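Local structure of ESX secretion system protein EccC (Thermomonospora curvata, 4NH0) at residues H684-Y692 against W892-V900; D767-L776 against H802-F813. The protein is part of the ESX (type VII) secretion system, which exports EsxA and EsxB, has weak ATPase activity and might act as its translocase subunit. All blocks are in the same frame, centred on the assembly; numbering follows the deposited sequence.

Contact 1: residues H684-Y692 against W892-V900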
loop_
_atom_site.group_PDB
_atom_site.type_symbol
_atom_site.label_atom_id
_atom_site.label_comp_id
_atom_site.label_asym_id
_atom_site.label_seq_id
_atom_site.Cartn_x
_atom_site.Cartn_y
_atom_site.Cartn_z
ATOM N N HIS A 684 15.373 -9.105 -1.295
ATOM C CA HIS A 684 16.570 -8.311 -1.051
ATOM C C HIS A 684 17.175 -8.608 0.313
ATOM O O HIS A 684 16.481 -9.038 1.233
ATOM C CB HIS A 684 16.256 -6.819 -1.160
ATOM C CG HIS A 684 15.639 -6.423 -2.465
ATOM N ND1 HIS A 684 14.302 -6.608 -2.742
ATOM C CD2 HIS A 684 16.178 -5.854 -3.568
ATOM C CE1 HIS A 684 14.044 -6.169 -3.961
ATOM N NE2 HIS A 684 15.165 -5.708 -4.483
ATOM N N THR A 685 18.477 -8.376 0.433
ATOM C CA THR A 685 19.175 -8.531 1.700
ATOM C C THR A 685 19.150 -7.203 2.451
ATOM O O THR A 685 19.030 -6.148 1.832
ATOM C CB THR A 685 20.631 -8.994 1.489
ATOM O OG1 THR A 685 21.396 -7.932 0.908
ATOM C CG2 THR A 685 20.677 -10.205 0.575
ATOM N N PRO A 686 19.251 -7.249 3.790
ATOM C CA PRO A 686 19.249 -6.032 4.612
ATOM C C PRO A 686 20.348 -5.033 4.246
ATOM O O PRO A 686 20.274 -3.877 4.656
ATOM C CB PRO A 686 19.465 -6.573 6.026
ATOM C CG PRO A 686 18.899 -7.940 5.982
ATOM C CD PRO A 686 19.219 -8.466 4.618
ATOM N N GLN A 687 21.349 -5.475 3.493
ATOM C CA GLN A 687 22.399 -4.581 3.019
ATOM C C GLN A 687 22.007 -3.922 1.704
ATOM O O GLN A 687 22.667 -2.991 1.245
ATOM C CB GLN A 687 23.716 -5.337 2.848
ATOM C CG GLN A 687 24.404 -5.699 4.148
ATOM C CD GLN A 687 25.768 -6.320 3.926
ATOM O OE1 GLN A 687 26.784 -5.783 4.361
ATOM N NE2 GLN A 687 25.795 -7.459 3.244
ATOM N N GLU A 688 20.931 -4.413 1.099
ATOM C CA GLU A 688 20.461 -3.880 -0.173
ATOM C C GLU A 688 19.299 -2.914 0.023
ATOM O O GLU A 688 19.144 -1.958 -0.734
ATOM C CB GLU A 688 20.050 -5.019 -1.108
ATOM C CG GLU A 688 21.216 -5.853 -1.613
ATOM C CD GLU A 688 20.771 -7.044 -2.438
ATOM O OE1 GLU A 688 21.462 -7.377 -3.422
ATOM O OE2 GLU A 688 19.737 -7.654 -2.097
ATOM N N VAL A 689 18.482 -3.170 1.040
ATOM C CA VAL A 689 17.361 -2.292 1.361
ATOM C C VAL A 689 17.269 -2.030 2.860
ATOM O O VAL A 689 17.633 -2.878 3.673
ATOM C CB VAL A 689 16.018 -2.877 0.875
ATOM C CG1 VAL A 689 15.966 -2.917 -0.643
ATOM C CG2 VAL A 689 15.795 -4.260 1.458
ATOM N N GLN A 690 16.791 -0.843 3.221
ATOM C CA GLN A 690 16.553 -0.499 4.618
ATOM C C GLN A 690 15.223 0.231 4.759
ATOM O O GLN A 690 14.831 0.991 3.876
ATOM C CB GLN A 690 17.689 0.361 5.174
ATOM C CG GLN A 690 19.019 -0.362 5.310
ATOM C CD GLN A 690 19.832 -0.328 4.036
ATOM O OE1 GLN A 690 19.840 0.670 3.319
ATOM N NE2 GLN A 690 20.520 -1.423 3.745
ATOM N N PHE A 691 14.532 -0.002 5.869
ATOM C CA PHE A 691 13.219 0.596 6.087
ATOM C C PHE A 691 13.159 1.374 7.395
ATOM O O PHE A 691 13.582 0.886 8.441
ATOM C CB PHE A 691 12.133 -0.480 6.074
ATOM C CG PHE A 691 12.075 -1.265 4.798
ATOM C CD1 PHE A 691 12.835 -2.410 4.638
ATOM C CD2 PHE A 691 11.259 -0.859 3.757
ATOM C CE1 PHE A 691 12.783 -3.134 3.463
ATOM C CE2 PHE A 691 11.204 -1.578 2.581
ATOM C CZ PHE A 691 11.967 -2.717 2.434
ATOM N N TYR A 692 12.627 2.588 7.325
ATOM C CA TYR A 692 12.456 3.426 8.503
ATOM C C TYR A 692 11.034 3.970 8.527
ATOM O O TYR A 692 10.642 4.750 7.659
ATOM C CB TYR A 692 13.488 4.551 8.515
ATOM C CG TYR A 692 14.908 4.035 8.521
ATOM C CD1 TYR A 692 15.578 3.773 7.336
ATOM C CD2 TYR A 692 15.568 3.786 9.714
ATOM C CE1 TYR A 692 16.871 3.289 7.339
ATOM C CE2 TYR A 692 16.861 3.304 9.727
ATOM C CZ TYR A 692 17.506 3.057 8.538
ATOM O OH TYR A 692 18.792 2.576 8.547
ATOM N N TRP A 892 19.306 -14.717 8.121
ATOM C CA TRP A 892 20.318 -13.706 7.843
ATOM C C TRP A 892 21.337 -13.615 8.971
ATOM O O TRP A 892 20.992 -13.305 10.110
ATOM C CB TRP A 892 19.667 -12.342 7.618
ATOM C CG TRP A 892 20.660 -11.246 7.416
ATOM C CD1 TRP A 892 21.047 -10.311 8.329
ATOM C CD2 TRP A 892 21.409 -10.977 6.226
ATOM N NE1 TRP A 892 21.985 -9.472 7.780
ATOM C CE2 TRP A 892 22.224 -9.860 6.488
ATOM C CE3 TRP A 892 21.467 -11.572 4.962
ATOM C CZ2 TRP A 892 23.087 -9.326 5.535
ATOM C CZ3 TRP A 892 22.322 -11.039 4.018
ATOM C CH2 TRP A 892 23.121 -9.928 4.308
ATOM N N HIS A 893 22.597 -13.882 8.643
ATOM C CA HIS A 893 23.665 -13.865 9.633
ATOM C C HIS A 893 24.733 -12.839 9.279
ATOM O O HIS A 893 25.918 -13.159 9.212
ATOM C CB HIS A 893 24.293 -15.253 9.760
ATOM C CG HIS A 893 23.296 -16.343 9.999
ATOM N ND1 HIS A 893 22.789 -16.626 11.249
ATOM C CD2 HIS A 893 22.710 -17.217 9.148
ATOM C CE1 HIS A 893 21.935 -17.630 11.158
ATOM N NE2 HIS A 893 21.869 -18.007 9.894
ATOM N N GLY A 894 24.303 -11.603 9.052
ATOM C CA GLY A 894 25.218 -10.528 8.718
ATOM C C GLY A 894 24.798 -9.220 9.354
ATOM O O GLY A 894 23.959 -9.208 10.253
ATOM N N PRO A 895 25.381 -8.107 8.890
ATOM C CA PRO A 895 25.047 -6.779 9.415
ATOM C C PRO A 895 23.595 -6.408 9.136
ATOM O O PRO A 895 23.132 -6.547 8.006
ATOM C CB PRO A 895 26.007 -5.851 8.666
ATOM C CG PRO A 895 26.359 -6.591 7.426
ATOM C CD PRO A 895 26.380 -8.038 7.811
ATOM N N THR A 896 22.890 -5.947 10.163
ATOM C CA THR A 896 21.489 -5.572 10.024
ATOM C C THR A 896 21.350 -4.149 9.500
ATOM O O THR A 896 22.335 -3.522 9.112
ATOM C CB THR A 896 20.739 -5.689 11.362
ATOM O OG1 THR A 896 21.306 -4.777 12.310
ATOM C CG2 THR A 896 20.840 -7.103 11.906
ATOM N N ALA A 897 20.122 -3.643 9.490
ATOM C CA ALA A 897 19.865 -2.277 9.055
ATOM C C ALA A 897 20.347 -1.286 10.105
ATOM O O ALA A 897 20.077 -1.459 11.292
ATOM C CB ALA A 897 18.387 -2.078 8.774
ATOM N N PRO A 898 21.069 -0.246 9.666
ATOM C CA PRO A 898 21.600 0.785 10.564
ATOM C C PRO A 898 20.492 1.481 11.343
ATOM O O PRO A 898 19.509 1.913 10.744
ATOM C CB PRO A 898 22.295 1.759 9.610
ATOM C CG PRO A 898 22.592 0.955 8.397
ATOM C CD PRO A 898 21.453 -0.003 8.267
ATOM N N PRO A 899 20.649 1.590 12.668
ATOM C CA PRO A 899 19.623 2.193 13.518
ATOM C C PRO A 899 19.595 3.708 13.393
ATOM O O PRO A 899 20.553 4.300 12.903
ATOM C CB PRO A 899 20.051 1.772 14.922
ATOM C CG PRO A 899 21.532 1.705 14.830
ATOM C CD PRO A 899 21.833 1.186 13.445
ATOM N N VAL A 900 18.501 4.323 13.827
ATOM C CA VAL A 900 18.419 5.774 13.870
ATOM C C VAL A 900 19.045 6.279 15.160
ATOM O O VAL A 900 18.513 6.056 16.246
ATOM C CB VAL A 900 16.968 6.270 13.770
ATOM C CG1 VAL A 900 16.901 7.764 14.031
ATOM C CG2 VAL A 900 16.392 5.941 12.408
#

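Contact 2: residues D767-L776 against H802-F813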
loop_
_atom_site.group_PDB
_atom_site.type_symbol
_atom_site.label_atom_id
_atom_site.label_comp_id
_atom_site.label_asym_id
_atom_site.label_seq_id
_atom_site.Cartn_x
_atom_site.Cartn_y
_atom_site.Cartn_z
ATOM N N ASP A 767 19.378 0.927 -0.674
ATOM C CA ASP A 767 18.179 1.688 -0.998
ATOM C C ASP A 767 17.348 1.889 0.258
ATOM O O ASP A 767 16.831 0.931 0.829
ATOM C CB ASP A 767 17.354 0.983 -2.073
ATOM C CG ASP A 767 17.931 1.162 -3.460
ATOM O OD1 ASP A 767 18.797 0.356 -3.853
ATOM O OD2 ASP A 767 17.516 2.108 -4.159
ATOM N N VAL A 768 17.225 3.139 0.689
ATOM C CA VAL A 768 16.523 3.450 1.927
ATOM C C VAL A 768 15.069 3.815 1.665
ATOM O O VAL A 768 14.769 4.599 0.767
ATOM C CB VAL A 768 17.212 4.596 2.679
ATOM C CG1 VAL A 768 16.555 4.819 4.026
ATOM C CG2 VAL A 768 18.680 4.283 2.858
ATOM N N PHE A 769 14.168 3.234 2.451
ATOM C CA PHE A 769 12.741 3.488 2.308
ATOM C C PHE A 769 12.169 4.142 3.559
ATOM O O PHE A 769 12.209 3.565 4.645
ATOM C CB PHE A 769 11.995 2.188 2.010
ATOM C CG PHE A 769 12.350 1.574 0.687
ATOM C CD1 PHE A 769 13.443 0.735 0.568
ATOM C CD2 PHE A 769 11.585 1.829 -0.435
ATOM C CE1 PHE A 769 13.770 0.171 -0.648
ATOM C CE2 PHE A 769 11.908 1.266 -1.653
ATOM C CZ PHE A 769 13.002 0.436 -1.759
ATOM N N LEU A 770 11.645 5.352 3.401
ATOM C CA LEU A 770 10.993 6.057 4.498
ATOM C C LEU A 770 9.486 5.853 4.429
ATOM O O LEU A 770 8.826 6.341 3.513
ATOM C CB LEU A 770 11.332 7.547 4.459
ATOM C CG LEU A 770 10.660 8.422 5.516
ATOM C CD1 LEU A 770 11.103 8.015 6.907
ATOM C CD2 LEU A 770 10.961 9.888 5.265
ATOM N N VAL A 771 8.943 5.127 5.401
ATOM C CA VAL A 771 7.530 4.775 5.390
ATOM C C VAL A 771 6.715 5.612 6.369
ATOM O O VAL A 771 7.046 5.703 7.551
ATOM C CB VAL A 771 7.327 3.288 5.724
ATOM C CG1 VAL A 771 5.867 2.906 5.567
ATOM C CG2 VAL A 771 8.199 2.422 4.833
ATOM N N VAL A 772 5.649 6.224 5.866
ATOM C CA VAL A 772 4.709 6.956 6.704
ATOM C C VAL A 772 3.312 6.380 6.516
ATOM O O VAL A 772 2.798 6.340 5.400
ATOM C CB VAL A 772 4.703 8.458 6.378
ATOM C CG1 VAL A 772 3.675 9.181 7.228
ATOM C CG2 VAL A 772 6.085 9.052 6.592
ATOM N N ASP A 773 2.703 5.931 7.607
ATOM C CA ASP A 773 1.430 5.222 7.531
ATOM C C ASP A 773 0.249 6.162 7.286
ATOM O O ASP A 773 -0.606 5.882 6.450
ATOM C CB ASP A 773 1.201 4.415 8.808
ATOM C CG ASP A 773 0.316 3.206 8.584
ATOM O OD1 ASP A 773 -0.429 3.188 7.585
ATOM O OD2 ASP A 773 0.362 2.274 9.414
ATOM N N ASN A 774 0.197 7.270 8.017
ATOM C CA ASN A 774 -0.864 8.253 7.824
ATOM C C ASN A 774 -0.281 9.638 7.612
ATOM O O ASN A 774 0.071 10.328 8.569
ATOM C CB ASN A 774 -1.813 8.258 9.018
ATOM C CG ASN A 774 -3.124 8.961 8.738
ATOM O OD1 ASN A 774 -3.203 9.858 7.901
ATOM N ND2 ASN A 774 -4.167 8.558 9.454
ATOM N N TRP A 775 -0.185 10.037 6.349
ATOM C CA TRP A 775 0.411 11.312 5.983
ATOM C C TRP A 775 -0.337 12.490 6.592
ATOM O O TRP A 775 0.263 13.513 6.915
ATOM C CB TRP A 775 0.452 11.454 4.464
ATOM C CG TRP A 775 1.093 12.721 4.005
ATOM C CD1 TRP A 775 0.462 13.855 3.592
ATOM C CD2 TRP A 775 2.496 12.988 3.917
ATOM N NE1 TRP A 775 1.384 14.812 3.249
ATOM C CE2 TRP A 775 2.641 14.303 3.440
ATOM C CE3 TRP A 775 3.644 12.241 4.194
ATOM C CZ2 TRP A 775 3.886 14.888 3.234
ATOM C CZ3 TRP A 775 4.879 12.823 3.987
ATOM C CH2 TRP A 775 4.990 14.134 3.515
ATOM N N LEU A 776 -1.648 12.339 6.748
ATOM C CA LEU A 776 -2.470 13.385 7.339
ATOM C C LEU A 776 -2.041 13.665 8.773
ATOM O O LEU A 776 -1.893 14.818 9.172
ATOM C CB LEU A 776 -3.948 12.996 7.297
ATOM C CG LEU A 776 -4.930 14.022 7.864
ATOM C CD1 LEU A 776 -4.856 15.321 7.081
ATOM C CD2 LEU A 776 -6.344 13.466 7.859
ATOM N N HIS A 802 13.908 6.430 -1.138
ATOM C CA HIS A 802 12.517 6.294 -1.543
ATOM C C HIS A 802 11.583 6.695 -0.411
ATOM O O HIS A 802 11.890 6.482 0.760
ATOM C CB HIS A 802 12.210 4.857 -1.967
ATOM C CG HIS A 802 13.192 4.280 -2.937
ATOM N ND1 HIS A 802 12.891 4.069 -4.264
ATOM C CD2 HIS A 802 14.466 3.855 -2.768
ATOM C CE1 HIS A 802 13.939 3.547 -4.874
ATOM N NE2 HIS A 802 14.909 3.408 -3.989
ATOM N N VAL A 803 10.442 7.275 -0.765
ATOM C CA VAL A 803 9.393 7.522 0.213
ATOM C C VAL A 803 8.214 6.598 -0.061
ATOM O O VAL A 803 7.835 6.375 -1.211
ATOM C CB VAL A 803 8.924 8.996 0.207
ATOM C CG1 VAL A 803 10.039 9.912 0.681
ATOM C CG2 VAL A 803 8.441 9.412 -1.172
ATOM N N VAL A 804 7.658 6.033 1.002
ATOM C CA VAL A 804 6.463 5.211 0.893
ATOM C C VAL A 804 5.391 5.802 1.794
ATOM O O VAL A 804 5.345 5.525 2.991
ATOM C CB VAL A 804 6.732 3.747 1.277
ATOM C CG1 VAL A 804 5.471 2.917 1.115
ATOM C CG2 VAL A 804 7.855 3.177 0.427
ATOM N N LEU A 805 4.536 6.633 1.209
ATOM C CA LEU A 805 3.573 7.404 1.980
ATOM C C LEU A 805 2.154 6.887 1.802
ATOM O O LEU A 805 1.758 6.494 0.706
ATOM C CB LEU A 805 3.647 8.875 1.581
ATOM C CG LEU A 805 5.060 9.457 1.555
ATOM C CD1 LEU A 805 5.047 10.865 0.997
ATOM C CD2 LEU A 805 5.671 9.433 2.942
ATOM N N SER A 806 1.392 6.892 2.889
ATOM C CA SER A 806 0.003 6.460 2.847
ATOM C C SER A 806 -0.902 7.438 3.584
ATOM O O SER A 806 -0.497 8.060 4.565
ATOM C CB SER A 806 -0.144 5.061 3.441
ATOM O OG SER A 806 -1.509 4.698 3.546
ATOM N N SER A 807 -2.131 7.568 3.098
ATOM C CA SER A 807 -3.116 8.445 3.714
ATOM C C SER A 807 -4.525 7.987 3.361
ATOM O O SER A 807 -4.704 6.958 2.710
ATOM C CB SER A 807 -2.901 9.893 3.273
ATOM O OG SER A 807 -3.826 10.759 3.905
ATOM N N ASN A 808 -5.523 8.751 3.789
ATOM C CA ASN A 808 -6.911 8.409 3.508
ATOM C C ASN A 808 -7.329 8.827 2.104
ATOM O O ASN A 808 -7.793 8.007 1.314
ATOM C CB ASN A 808 -7.837 9.049 4.542
ATOM C CG ASN A 808 -7.642 8.478 5.931
ATOM O OD1 ASN A 808 -8.224 7.451 6.279
ATOM N ND2 ASN A 808 -6.820 9.142 6.735
ATOM N N LYS A 809 -7.159 10.109 1.800
ATOM C CA LYS A 809 -7.528 10.643 0.496
ATOM C C LYS A 809 -6.306 11.196 -0.224
ATOM O O LYS A 809 -5.365 11.664 0.413
ATOM C CB LYS A 809 -8.585 11.737 0.647
ATOM C CG LYS A 809 -9.521 11.542 1.829
ATOM C CD LYS A 809 -10.415 12.753 2.029
ATOM C CE LYS A 809 -11.308 12.588 3.245
ATOM N NZ LYS A 809 -12.146 13.796 3.480
ATOM N N TRP A 810 -6.323 11.146 -1.553
ATOM C CA TRP A 810 -5.244 11.725 -2.344
ATOM C C TRP A 810 -5.152 13.226 -2.098
ATOM O O TRP A 810 -4.076 13.816 -2.187
ATOM C CB TRP A 810 -5.447 11.453 -3.837
ATOM C CG TRP A 810 -5.295 10.014 -4.232
ATOM C CD1 TRP A 810 -6.258 9.204 -4.759
ATOM C CD2 TRP A 810 -4.110 9.216 -4.136
ATOM N NE1 TRP A 810 -5.746 7.952 -4.997
ATOM C CE2 TRP A 810 -4.428 7.934 -4.624
ATOM C CE3 TRP A 810 -2.809 9.462 -3.684
ATOM C CZ2 TRP A 810 -3.496 6.901 -4.669
ATOM C CZ3 TRP A 810 -1.886 8.436 -3.733
ATOM C CH2 TRP A 810 -2.233 7.172 -4.221
ATOM N N SER A 811 -6.288 13.835 -1.778
ATOM C CA SER A 811 -6.350 15.266 -1.513
ATOM C C SER A 811 -5.607 15.638 -0.234
ATOM O O SER A 811 -5.309 16.808 0.000
ATOM C CB SER A 811 -7.806 15.728 -1.424
ATOM O OG SER A 811 -8.520 14.982 -0.455
ATOM N N GLU A 812 -5.311 14.639 0.591
ATOM C CA GLU A 812 -4.578 14.868 1.831
ATOM C C GLU A 812 -3.089 15.026 1.544
ATOM O O GLU A 812 -2.347 15.579 2.355
ATOM C CB GLU A 812 -4.825 13.729 2.820
ATOM C CG GLU A 812 -6.274 13.629 3.271
ATOM C CD GLU A 812 -6.512 12.509 4.263
ATOM O OE1 GLU A 812 -5.534 11.844 4.660
ATOM O OE2 GLU A 812 -7.680 12.296 4.649
ATOM N N PHE A 813 -2.660 14.533 0.387
ATOM C CA PHE A 813 -1.322 14.819 -0.111
ATOM C C PHE A 813 -1.344 16.160 -0.826
ATOM O O PHE A 813 -2.213 16.402 -1.661
ATOM C CB PHE A 813 -0.834 13.729 -1.068
ATOM C CG PHE A 813 -0.510 12.426 -0.398
ATOM C CD1 PHE A 813 0.591 12.312 0.431
ATOM C CD2 PHE A 813 -1.296 11.308 -0.615
ATOM C CE1 PHE A 813 0.895 11.113 1.040
ATOM C CE2 PHE A 813 -0.997 10.106 -0.007
ATOM C CZ PHE A 813 0.099 10.009 0.821
#

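Contact 1: residues H684-Y692 against W892-V900
Trp-892 lays its indole over the ring of Pro-686, a CH-pi contact that carries one end of the interface. From its CB the tryptophan holds CG anti to the backbone N (chi1 176°), sending the ring across toward 684-692. CG, CD1 and NE1 lie against Pro-686 CG. Over the six-membered ring stands Pro-686 CD, 3.7 Å from the centroid and 11° off the ring normal. Gly-894 N faces the opposite side, toward the rim. Trp-892 CZ3 meets Thr-685 CB at 3.7 Å, the two side chains crossing at about a right angle, and CH2 has Gln-687 NE2 at its edge, 3.8 Å away. The indole NE1 donates to Pro-895 O (3.1 Å), reaching that oxygen from above its carbonyl plane and tying ring to loop. Replacing this indole by alanine is likely to leave Pro-686 without its aromatic platform, Pro-895 O without the indole donor, and a gap beside Thr-685.

Beyond the indole, the extended Gln-687 slants across the Pro-895 ring, its OE1 and CD nearest Pro-895 CG, while Gln-690 CG rests on Ala-897 CB (3.9 Å) and Pro-898 CD (3.8 Å). Gln-690 bends at chi2 (86°), returning NE2 to Pro-686 O (2.6 Å); its OE1 accepts from Gly-766 N. At the far end the Tyr-692 hydroxyl donates to Pro-898 O, in the phenol plane, though the bond is modelled very short and its length is uncertain; Tyr-692 CD2 packs on Val-900 CG2.

Segment 892-900 leads from helix 877-891 to strand 907-908 of the third ATPase sheet, consistent with the reported docking of the linker between FtsK 2 and FtsK 3 on FtsK 2. With proline rings, an indole and one modelled hydrogen bond, adhesion here depends mainly on shape and apolar packing.

Contact 2: residues D767-L776 against H802-F813
Parallel strand pairing joins Val-768 through Val-772 to His-802 through Ser-806, each strand alternately giving and taking backbone hydrogen bonds, from His-802 N to Val-768 O (2.8 Å) as far as Ser-806 N to Val-772 O (2.9 Å). Past the strand end, Trp-775 N donates to Ser-806 O (2.7 Å), one residue beyond the regular ladder, pinning helix 775-781 to the neighbouring strand.

Apolar side chains divide between the two sheet faces. Val-771 and Val-804 lie side by side on one, where Val-804 also touches Leu-673 of helix 669-683; on the other, Val-772 CG2 meets Leu-805 CD2 (3.7 Å), and Leu-770 packs against Ile-789 and Leu-792 of helix 784-795.

The connection is a beta-alpha-beta crossover in a P-loop NTPase core. Strand 767-772 fits a Walker B strand: the side chain of Asp-773 ends about 4 Å from the bound magnesium, and Ser-806 touches the ATP-binding Lys-669. By sequence, Asn-774 probably replaces Glu-425, the inferred active-site residue of the first FtsK domain, in keeping with probably only that domain hydrolysing ATP; Asn-774 N-caps the helix through a weak bond from Leu-776 N.

Aromatic contacts mark both ends. Phe-769 and His-802 form an offset stack, centroids 4.5 Å apart and planes at 16°. Trp-775, its CG anti to the backbone N (chi1 -178°), receives Phe-813 CE1 over one face, planes at 34°, and sets CZ3 against Leu-805 CD1 (3.6 Å).

Among polar side chains, His-802 NE2 probably donates to Asp-767 OD2, whose modelled place is less sure and which also pairs with Arg-752; His-802 ND1 bonds to Gly-657 O.

Both contacts, their centres about 21 Å apart, involve the mixed sheet of the second FtsK domain, which contact 1 enters through strand 689-694 alone. Strand 689-694 of contact 1 adjoins strand 767-772 of contact 2, with probable hydrogen bonds from Phe-769 N to Gln-690 O and from Val-771 N to Tyr-692 O; strand 801-807 follows on the far side of 767-772. Along the chain the order is 684-692, 767-776, 802-813 and 892-900, so contact 2 is completed before contact 1 closes. Contact 2 thus joins two interior parallel strands beside bound ATP and magnesium, whereas contact 1, away from the nucleotide, docks the connection toward the third FtsK domain.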